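Local coordinates for cell division control protein 73 (Saccharomyces cerevisiae, PDB 3V46), which serves in the PAF1 complex during transcription by RNA polymerase II, its C-terminal Ras-like domain promoting association of that complex with chromatin, at residues R154-W157 and H158-K162; Q109-F112 and Q113-G117. All coordinates share one frame; numbering follows the deposited sequence.

Interaction 1: residues R154-W157 and H158-K162; sequences RYFW and HSLEK
L160 lies alongside F156 and W157, one turn back along the C-terminal helix 149-166 of this Ras-like domain, and its side chain illustrates how a helix builds its own buried face. Starting at the backbone, CB of L160 sits 3.6 Å from the carbonyl oxygen of F156, whose O also accepts the bond from L160 N at 2.9 Å. CG lies anti to the backbone N (chi1 -174°), a setting that lets the leucine point the same way as both aromatic residues. At the tip, one methyl does the touching: CD2 of L160 comes to 3.8 Å from CZ3 of the W157 indole and to 4.0 Å from CE2 of the F156 ring, meeting both rings obliquely. The two rings are neighbours as well, F156 CD2 standing over the rim of one indole face. Beyond the helix, F156 and L160 pack on F120 and Y118 of strand 116-122, while W157 NE1 is bonded to the carbonyl of L36.

A second side of the helix is more polar. CB of S159 passes 4.4 Å from CE2 of the Y155 ring, and its OG goes on to the hydroxyl of Y118; Y155 OH is bound by E137. On the next turn, K162 NZ makes a weak bond of 3.5 Å to H158 NE2. Regular i to i+4 backbone bonds, such as E161 N to W157 O at 2.8 Å, underlie both sides. Within the helix, then, the L160 methyl supplies carbon-to-carbon contact, while the polar tips of S159, Y155 and W157 find their partners beyond it.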
loop_
_atom_site.group_PDB
_atom_site.type_symbol
_atom_site.label_atom_id
_atom_site.label_comp_id
_atom_site.label_asym_id
_atom_site.label_seq_id
_atom_site.Cartn_x
_atom_site.Cartn_y
_atom_site.Cartn_z
ATOM N N ARG A 154 2.882 13.059 -1.771
ATOM C CA ARG A 154 1.979 13.716 -2.702
ATOM C C ARG A 154 1.871 12.861 -3.956
ATOM O O ARG A 154 0.777 12.629 -4.482
ATOM C CB ARG A 154 2.473 15.126 -3.056
ATOM C CG ARG A 154 1.627 15.816 -4.097
ATOM C CD ARG A 154 2.173 17.199 -4.458
ATOM N NE ARG A 154 2.204 18.103 -3.308
ATOM C CZ ARG A 154 3.312 18.527 -2.702
ATOM N NH1 ARG A 154 4.511 18.144 -3.131
ATOM N NH2 ARG A 154 3.221 19.349 -1.664
ATOM N N TYR A 155 3.008 12.371 -4.420
ATOM C CA TYR A 155 3.026 11.537 -5.608
ATOM C C TYR A 155 2.295 10.223 -5.370
ATOM O O TYR A 155 1.586 9.726 -6.242
ATOM C CB TYR A 155 4.457 11.253 -6.053
ATOM C CG TYR A 155 4.468 10.253 -7.172
ATOM C CD1 TYR A 155 4.159 10.628 -8.468
ATOM C CD2 TYR A 155 4.715 8.921 -6.919
ATOM C CE1 TYR A 155 4.135 9.700 -9.486
ATOM C CE2 TYR A 155 4.693 7.994 -7.918
ATOM C CZ TYR A 155 4.404 8.382 -9.206
ATOM O OH TYR A 155 4.378 7.442 -10.216
ATOM N N PHE A 156 2.450 9.652 -4.183
ATOM C CA PHE A 156 1.762 8.412 -3.893
ATOM C C PHE A 156 0.262 8.621 -3.966
ATOM O O PHE A 156 -0.449 7.838 -4.585
ATOM C CB PHE A 156 2.110 7.852 -2.520
ATOM C CG PHE A 156 1.239 6.702 -2.139
ATOM C CD1 PHE A 156 1.529 5.429 -2.607
ATOM C CD2 PHE A 156 0.091 6.891 -1.372
ATOM C CE1 PHE A 156 0.723 4.366 -2.309
ATOM C CE2 PHE A 156 -0.725 5.817 -1.059
ATOM C CZ PHE A 156 -0.403 4.547 -1.527
ATOM N N TRP A 157 -0.233 9.668 -3.316
ATOM C CA TRP A 157 -1.667 9.901 -3.328
ATOM C C TRP A 157 -2.181 10.180 -4.730
ATOM O O TRP A 157 -3.286 9.763 -5.067
ATOM C CB TRP A 157 -2.047 11.039 -2.384
ATOM C CG TRP A 157 -2.102 10.669 -0.935
ATOM C CD1 TRP A 157 -1.368 11.218 0.070
ATOM C CD2 TRP A 157 -2.955 9.696 -0.322
ATOM N NE1 TRP A 157 -1.718 10.659 1.273
ATOM C CE2 TRP A 157 -2.695 9.726 1.060
ATOM C CE3 TRP A 157 -3.930 8.820 -0.805
ATOM C CZ2 TRP A 157 -3.359 8.899 1.963
ATOM C CZ3 TRP A 157 -4.592 8.004 0.094
ATOM C CH2 TRP A 157 -4.308 8.052 1.463
ATOM N N HIS A 158 -1.399 10.892 -5.543
ATOM C CA HIS A 158 -1.765 11.148 -6.935
ATOM C C HIS A 158 -1.845 9.833 -7.714
ATOM O O HIS A 158 -2.777 9.620 -8.488
ATOM C CB HIS A 158 -0.758 12.126 -7.572
ATOM C CG HIS A 158 -0.847 12.227 -9.063
ATOM N ND1 HIS A 158 -1.658 13.142 -9.701
ATOM C CD2 HIS A 158 -0.207 11.545 -10.043
ATOM C CE1 HIS A 158 -1.523 13.012 -11.009
ATOM N NE2 HIS A 158 -0.646 12.052 -11.243
ATOM N N SER A 159 -0.876 8.946 -7.477
ATOM C CA SER A 159 -0.820 7.634 -8.117
ATOM C C SER A 159 -2.048 6.822 -7.748
ATOM O O SER A 159 -2.679 6.190 -8.595
ATOM C CB SER A 159 0.449 6.889 -7.678
ATOM O OG SER A 159 0.459 5.554 -8.148
ATOM N N LEU A 160 -2.408 6.857 -6.470
ATOM C CA LEU A 160 -3.555 6.094 -6.007
ATOM C C LEU A 160 -4.872 6.715 -6.503
ATOM O O LEU A 160 -5.802 6.005 -6.863
ATOM C CB LEU A 160 -3.527 5.996 -4.486
ATOM C CG LEU A 160 -4.587 5.093 -3.871
ATOM C CD1 LEU A 160 -4.526 3.683 -4.455
ATOM C CD2 LEU A 160 -4.416 5.055 -2.365
ATOM N N GLU A 161 -4.940 8.042 -6.550
ATOM C CA GLU A 161 -6.118 8.732 -7.063
ATOM C C GLU A 161 -6.416 8.290 -8.493
ATOM O O GLU A 161 -7.557 7.998 -8.838
ATOM C CB GLU A 161 -5.897 10.246 -7.019
ATOM C CG GLU A 161 -7.069 11.065 -7.479
ATOM C CD GLU A 161 -6.766 12.542 -7.439
ATOM O OE1 GLU A 161 -5.697 12.946 -7.949
ATOM O OE2 GLU A 161 -7.583 13.295 -6.883
ATOM N N LYS A 162 -5.374 8.236 -9.315
ATOM C CA LYS A 162 -5.481 7.825 -10.707
ATOM C C LYS A 162 -6.007 6.398 -10.793
ATOM O O LYS A 162 -6.865 6.074 -11.630
ATOM C CB LYS A 162 -4.099 7.921 -11.345
ATOM C CG LYS A 162 -4.015 7.522 -12.806
ATOM C CD LYS A 162 -2.595 7.721 -13.337
ATOM C CE LYS A 162 -2.013 9.068 -12.894
ATOM N NZ LYS A 162 -0.603 9.257 -13.341
#

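Interaction 2: residues Q109-F112 and Q113-G117; sequences QELF and QRCKG
L111 and C115 meet where the chain passes from helix 108-114 through C115 to strand 116-122, within the beta-alpha-beta unit formed with strand 88-92 of the Ras-like fold; the junction is a compact example of how a helix hands over to a strand. Backbone hydrogen bonds record the change. The i to i+4 pairs Q113 N to Q109 O and R114 N to E110 O are weak, and i to i+3 bonds appear beside them: Q113 N reaches E110 O at 3.2 Å and R114 N reaches L111 O, each donor standing well above the carbonyl plane. L111 O is gripped twice, because C115 N also donates to it at 2.8 Å, nearly along the C=O axis, and this last bond is again i to i+4.

Apolar contact follows the same turn. CD1 of L111 lies 4.0 Å from SG of C115, and both side chains also touch I91 of strand 88-92. The ring of F112, brought beside its backbone N by chi1 of -64°, places CE1 3.8 Å from the CA of G117. L111 CD2 stands over the rim of one face of F112, and F100 meets this phenylalanine edge-to-face.

Charged groups at the exposed side are joined through solvent. E110 OE2 and R114 NH1 stay 4.7 Å apart, but one water donates to the carboxylate and accepts from the guanidinium, in whose plane it lies. A second water takes the N-H of G117.

Finally, C115 O accepts a CA-H...O contact from F112 CA at 3.3 Å and lies in the plane of the F112 ring, at its edge, 3.7 Å from CD1.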
loop_
_atom_site.group_PDB
_atom_site.type_symbol
_atom_site.label_atom_id
_atom_site.label_comp_id
_atom_site.label_asym_id
_atom_site.label_seq_id
_atom_site.Cartn_x
_atom_site.Cartn_y
_atom_site.Cartn_z
ATOM N N GLN A 109 1.624 -12.056 -11.676
ATOM C CA GLN A 109 1.227 -11.603 -13.001
ATOM C C GLN A 109 -0.263 -11.255 -13.059
ATOM O O GLN A 109 -0.621 -10.167 -13.508
ATOM C CB GLN A 109 1.589 -12.639 -14.072
ATOM C CG GLN A 109 1.203 -12.212 -15.481
ATOM C CD GLN A 109 2.022 -12.902 -16.553
ATOM O OE1 GLN A 109 2.373 -14.076 -16.424
ATOM N NE2 GLN A 109 2.339 -12.172 -17.619
ATOM N N GLU A 110 -1.135 -12.154 -12.604
ATOM C CA GLU A 110 -2.564 -11.855 -12.615
ATOM C C GLU A 110 -2.908 -10.779 -11.594
ATOM O O GLU A 110 -3.650 -9.848 -11.890
ATOM C CB GLU A 110 -3.424 -13.096 -12.351
ATOM C CG GLU A 110 -4.927 -12.781 -12.361
ATOM C CD GLU A 110 -5.812 -14.019 -12.275
ATOM O OE1 GLU A 110 -5.347 -15.040 -11.729
ATOM O OE2 GLU A 110 -6.973 -13.966 -12.745
ATOM N N LEU A 111 -2.357 -10.908 -10.390
ATOM C CA LEU A 111 -2.667 -9.991 -9.309
ATOM C C LEU A 111 -2.367 -8.544 -9.696
ATOM O O LEU A 111 -3.196 -7.661 -9.486
ATOM C CB LEU A 111 -1.873 -10.374 -8.053
ATOM C CG LEU A 111 -2.060 -9.485 -6.828
ATOM C CD1 LEU A 111 -3.499 -9.546 -6.343
ATOM C CD2 LEU A 111 -1.098 -9.909 -5.729
ATOM N N PHE A 112 -1.185 -8.288 -10.248
ATOM C CA PHE A 112 -0.777 -6.908 -10.513
ATOM C C PHE A 112 -1.278 -6.378 -11.850
ATOM O O PHE A 112 -1.071 -5.210 -12.182
ATOM C CB PHE A 112 0.735 -6.760 -10.360
ATOM C CG PHE A 112 1.203 -7.008 -8.952
ATOM C CD1 PHE A 112 0.595 -6.365 -7.890
ATOM C CD2 PHE A 112 2.214 -7.917 -8.685
ATOM C CE1 PHE A 112 0.995 -6.612 -6.598
ATOM C CE2 PHE A 112 2.617 -8.164 -7.399
ATOM C CZ PHE A 112 2.004 -7.509 -6.350
ATOM N N GLN A 113 -1.976 -7.229 -12.591
ATOM C CA GLN A 113 -2.697 -6.784 -13.765
ATOM C C GLN A 113 -4.011 -6.130 -13.351
ATOM O O GLN A 113 -4.548 -5.292 -14.069
ATOM C CB GLN A 113 -2.969 -7.956 -14.705
ATOM C CG GLN A 113 -1.842 -8.236 -15.673
ATOM C CD GLN A 113 -2.216 -9.267 -16.719
ATOM O OE1 GLN A 113 -2.064 -10.472 -16.506
ATOM N NE2 GLN A 113 -2.707 -8.797 -17.862
ATOM N N ARG A 114 -4.531 -6.504 -12.187
ATOM C CA ARG A 114 -5.834 -6.002 -11.782
ATOM C C ARG A 114 -5.850 -5.242 -10.456
ATOM O O ARG A 114 -6.853 -4.593 -10.148
ATOM C CB ARG A 114 -6.851 -7.143 -11.761
ATOM C CG ARG A 114 -6.544 -8.244 -10.781
ATOM C CD ARG A 114 -7.539 -9.377 -10.960
ATOM N NE ARG A 114 -8.900 -8.911 -10.724
ATOM C CZ ARG A 114 -9.984 -9.379 -11.336
ATOM N NH1 ARG A 114 -9.892 -10.348 -12.239
ATOM N NH2 ARG A 114 -11.168 -8.875 -11.033
ATOM N N CYS A 115 -4.755 -5.309 -9.689
ATOM C CA CYS A 115 -4.598 -4.529 -8.461
ATOM C C CYS A 115 -3.278 -3.779 -8.568
ATOM O O CYS A 115 -2.267 -4.339 -8.983
ATOM C CB CYS A 115 -4.553 -5.400 -7.183
ATOM S SG CYS A 115 -6.003 -6.450 -6.819
ATOM N N LYS A 116 -3.282 -2.518 -8.171
ATOM C CA LYS A 116 -2.079 -1.705 -8.189
ATOM C C LYS A 116 -1.104 -2.146 -7.109
ATOM O O LYS A 116 -1.457 -2.228 -5.938
ATOM C CB LYS A 116 -2.466 -0.243 -7.988
ATOM C CG LYS A 116 -1.301 0.681 -7.854
ATOM C CD LYS A 116 -0.797 1.086 -9.193
ATOM C CE LYS A 116 0.324 2.096 -9.070
ATOM N NZ LYS A 116 0.886 2.403 -10.398
ATOM N N GLY A 117 0.123 -2.450 -7.513
ATOM C CA GLY A 117 1.167 -2.834 -6.586
ATOM C C GLY A 117 2.237 -1.766 -6.408
ATOM O O GLY A 117 2.553 -1.014 -7.337
HETATM O O HOH W 1 -7.625 -11.612 -13.690
HETATM O O HOH W 2 0.483 -2.693 -10.376
#

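Overall arrangement
From the N terminus, the chain reaches interaction 2 first, where helix 108-114 leads through C115 into strand 116-122; it then passes helix 129-133 and strand 136-141 before entering helix 149-166, which holds interaction 1. Each contact is local, made by neighbours a turn or so apart, and closes no long loop, so the two stand in series and neither nest nor cross. Their centres are about 17 Å apart, yet they touch: CE of K116 lies 3.6 Å from OG of S159. Strand 116-122 is the common element, entered through interaction 2, and residues of interaction 1 pack against it. E137 of the neighbouring strand 136-141 adds a polar link, pairing with K116 as well as Y155.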